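Local coordinates for protein importin subunit beta-1 (Saccharomyces cerevisiae, PDB 5OWU) that carries proteins into the nucleus by associating with importin alpha, which recognises the classical nuclear localization signal of the cargo, at residues A[324-329]-A[356-361]. Sequence-based numbering, arbitrary orientation.
Sequences DVVPNL and QLFAQN
Val325 meets the far end of the Phe358 ring: its CG1 sits 3.7 Å from Phe358 CZ, and CB backs it up from a little farther off. CG1, held anti to the backbone N (chi1 172°), is the branch that reaches the ring; it comes in obliquely, the two side chains crossing at about a right angle. One residue on, Val326 touches through CG2 instead, the methyl beside its own backbone N, which rests over one face of the ring toward the rim, 4.2 Å from Phe358 CD1. A turn after Val325, Leu329 sends CD1 obliquely against the CD2-CE2 part of the ring, 3.9 Å from Phe358 CD2. Every contact between 324-329 and 356-361 therefore passes through this one phenylalanine, and all of it is apolar and buried. Phe358 also touches Ala318 and Ile322, earlier on the same partner helix, and Cys294 of helix 280-306. The segment axes come no closer than 11.7 Å, and the ring bridges that separation. Were Phe358 an alanine, Val325, Val326 and Leu329 would probably face a gap where the ring lay. The segments run roughly antiparallel, 147° between their N-to-C directions; they lie on helices 317-332 and 347-362, which pack against each other within HEAT repeat 8, the helical-hairpin unit whose stacking builds the importin beta solenoid.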
ATOM      1  N   ASP A 324       9.333 -12.423  28.838  1.00 38.59           N
ATOM      2  CA  ASP A 324       8.008 -12.940  29.167  1.00 46.70           C
ATOM      3  C   ASP A 324       7.085 -13.120  27.965  1.00 41.80           C
ATOM      4  O   ASP A 324       6.222 -14.003  27.998  1.00 50.14           O
ATOM      5  CB  ASP A 324       7.338 -12.005  30.179  1.00 50.21           C
ATOM      6  CG  ASP A 324       8.288 -11.569  31.280  1.00 59.18           C
ATOM      7  OD1 ASP A 324       9.101 -12.405  31.719  1.00 47.10           O
ATOM      8  OD2 ASP A 324       8.248 -10.393  31.692  1.00 56.89           O
ATOM      9  N   VAL A 325       7.241 -12.320  26.908  1.00 38.70           N
ATOM     10  CA  VAL A 325       6.343 -12.396  25.757  1.00 36.33           C
ATOM     11  C   VAL A 325       6.788 -13.485  24.788  1.00 40.92           C
ATOM     12  O   VAL A 325       5.971 -14.274  24.298  1.00 33.83           O
ATOM     13  CB  VAL A 325       6.263 -11.033  25.043  1.00 39.27           C
ATOM     14  CG1 VAL A 325       5.489 -11.161  23.748  1.00 42.40           C
ATOM     15  CG2 VAL A 325       5.613  -9.991  25.937  1.00 44.08           C
ATOM     16  N   VAL A 326       8.086 -13.527  24.473  1.00 27.70           N
ATOM     17  CA  VAL A 326       8.544 -14.341  23.339  1.00 25.19           C
ATOM     18  C   VAL A 326       8.284 -15.825  23.549  1.00 33.71           C
ATOM     19  O   VAL A 326       7.909 -16.511  22.581  1.00 31.37           O
ATOM     20  CB  VAL A 326      10.009 -14.019  23.021  1.00 26.35           C
ATOM     21  CG1 VAL A 326      10.592 -15.002  21.997  1.00 29.41           C
ATOM     22  CG2 VAL A 326      10.098 -12.606  22.486  1.00 31.41           C
ATOM     23  N   PRO A 327       8.468 -16.398  24.742  1.00 40.03           N
ATOM     24  CA  PRO A 327       8.142 -17.827  24.904  1.00 34.18           C
ATOM     25  C   PRO A 327       6.701 -18.164  24.551  1.00 28.53           C
ATOM     26  O   PRO A 327       6.431 -19.228  23.969  1.00 39.55           O
ATOM     27  CB  PRO A 327       8.449 -18.083  26.385  1.00 43.76           C
ATOM     28  CG  PRO A 327       9.500 -17.068  26.726  1.00 43.12           C
ATOM     29  CD  PRO A 327       9.162 -15.848  25.922  1.00 35.12           C
ATOM     30  N   ASN A 328       5.762 -17.271  24.859  1.00 33.88           N
ATOM     31  CA  ASN A 328       4.366 -17.520  24.509  1.00 47.10           C
ATOM     32  C   ASN A 328       4.138 -17.466  22.995  1.00 34.24           C
ATOM     33  O   ASN A 328       3.400 -18.299  22.443  1.00 33.58           O
ATOM     34  CB  ASN A 328       3.476 -16.519  25.243  1.00 44.76           C
ATOM     35  CG  ASN A 328       3.543 -16.684  26.756  1.00 46.91           C
ATOM     36  OD1 ASN A 328       3.886 -17.757  27.261  1.00 51.06           O
ATOM     37  ND2 ASN A 328       3.218 -15.624  27.483  1.00 48.53           N
ATOM     38  N   LEU A 329       4.759 -16.502  22.302  1.00 34.05           N
ATOM     39  CA  LEU A 329       4.694 -16.474  20.837  1.00 39.69           C
ATOM     40  C   LEU A 329       5.206 -17.783  20.248  1.00 32.44           C
ATOM     41  O   LEU A 329       4.530 -18.445  19.433  1.00 42.66           O
ATOM     42  CB  LEU A 329       5.525 -15.310  20.292  1.00 41.02           C
ATOM     43  CG  LEU A 329       5.036 -13.872  20.391  1.00 44.98           C
ATOM     44  CD1 LEU A 329       6.127 -12.938  19.866  1.00 37.11           C
ATOM     45  CD2 LEU A 329       3.753 -13.683  19.604  1.00 39.67           C
ATOM     46  N   GLN A 356       9.008 -11.811  14.051  1.00 27.74           N
ATOM     47  CA  GLN A 356       9.916 -11.069  13.181  1.00 26.22           C
ATOM     48  C   GLN A 356       9.963  -9.593  13.557  1.00 27.38           C
ATOM     49  O   GLN A 356      11.031  -8.964  13.499  1.00 26.08           O
ATOM     50  CB  GLN A 356       9.509 -11.252  11.722  1.00 33.24           C
ATOM     51  CG  GLN A 356       9.558 -12.708  11.295  1.00 34.87           C
ATOM     52  CD  GLN A 356       9.093 -12.922   9.870  1.00 49.49           C
ATOM     53  OE1 GLN A 356       9.198 -12.029   9.028  1.00 45.92           O
ATOM     54  NE2 GLN A 356       8.572 -14.117   9.590  1.00 46.80           N
ATOM     55  N   LEU A 357       8.821  -9.016  13.946  1.00 29.20           N
ATOM     56  CA  LEU A 357       8.833  -7.634  14.424  1.00 28.04           C
ATOM     57  C   LEU A 357       9.682  -7.485  15.685  1.00 29.27           C
ATOM     58  O   LEU A 357      10.436  -6.511  15.833  1.00 27.37           O
ATOM     59  CB  LEU A 357       7.403  -7.158  14.686  1.00 32.50           C
ATOM     60  CG  LEU A 357       6.525  -6.975  13.444  1.00 34.61           C
ATOM     61  CD1 LEU A 357       5.081  -6.706  13.836  1.00 37.88           C
ATOM     62  CD2 LEU A 357       7.053  -5.847  12.576  1.00 32.69           C
ATOM     63  N   PHE A 358       9.555  -8.422  16.621  1.00 25.39           N
ATOM     64  CA  PHE A 358      10.395  -8.385  17.815  1.00 34.43           C
ATOM     65  C   PHE A 358      11.868  -8.404  17.438  1.00 29.63           C
ATOM     66  O   PHE A 358      12.668  -7.642  17.987  1.00 33.12           O
ATOM     67  CB  PHE A 358      10.064  -9.560  18.734  1.00 28.51           C
ATOM     68  CG  PHE A 358       9.131  -9.204  19.856  1.00 30.85           C
ATOM     69  CD1 PHE A 358       9.629  -8.692  21.050  1.00 37.45           C
ATOM     70  CD2 PHE A 358       7.762  -9.375  19.719  1.00 30.28           C
ATOM     71  CE1 PHE A 358       8.781  -8.357  22.089  1.00 34.24           C
ATOM     72  CE2 PHE A 358       6.901  -9.043  20.756  1.00 38.93           C
ATOM     73  CZ  PHE A 358       7.412  -8.534  21.944  1.00 46.96           C
ATOM     74  N   ALA A 359      12.247  -9.272  16.496  1.00 28.42           N
ATOM     75  CA  ALA A 359      13.657  -9.384  16.134  1.00 24.24           C
ATOM     76  C   ALA A 359      14.165  -8.109  15.473  1.00 28.16           C
ATOM     77  O   ALA A 359      15.290  -7.674  15.744  1.00 28.07           O
ATOM     78  CB  ALA A 359      13.875 -10.583  15.214  1.00 32.35           C
ATOM     79  N   GLN A 360      13.363  -7.506  14.591  1.00 25.61           N
ATOM     80  CA  GLN A 360      13.771  -6.254  13.958  1.00 29.05           C
ATOM     81  C   GLN A 360      13.880  -5.132  14.982  1.00 38.29           C
ATOM     82  O   GLN A 360      14.788  -4.297  14.910  1.00 37.64           O
ATOM     83  CB  GLN A 360      12.774  -5.876  12.856  1.00 33.62           C
ATOM     84  CG  GLN A 360      12.795  -6.818  11.668  1.00 32.79           C
ATOM     85  CD  GLN A 360      11.626  -6.607  10.725  1.00 35.38           C
ATOM     86  OE1 GLN A 360      10.492  -6.399  11.157  1.00 31.66           O
ATOM     87  NE2 GLN A 360      11.898  -6.666   9.427  1.00 39.31           N
ATOM     88  N   ASN A 361      12.967  -5.105  15.949  1.00 29.43           N
ATOM     89  CA  ASN A 361      12.919  -4.015  16.914  1.00 32.64           C
ATOM     90  C   ASN A 361      13.987  -4.159  17.991  1.00 34.99           C
ATOM     91  O   ASN A 361      14.493  -3.150  18.493  1.00 36.76           O
ATOM     92  CB  ASN A 361      11.527  -3.974  17.545  1.00 35.69           C
ATOM     93  CG  ASN A 361      11.338  -2.814  18.500  1.00 41.07           C
ATOM     94  OD1 ASN A 361      12.051  -1.816  18.443  1.00 40.00           O
ATOM     95  ND2 ASN A 361      10.352  -2.940  19.378  1.00 40.04           N
TER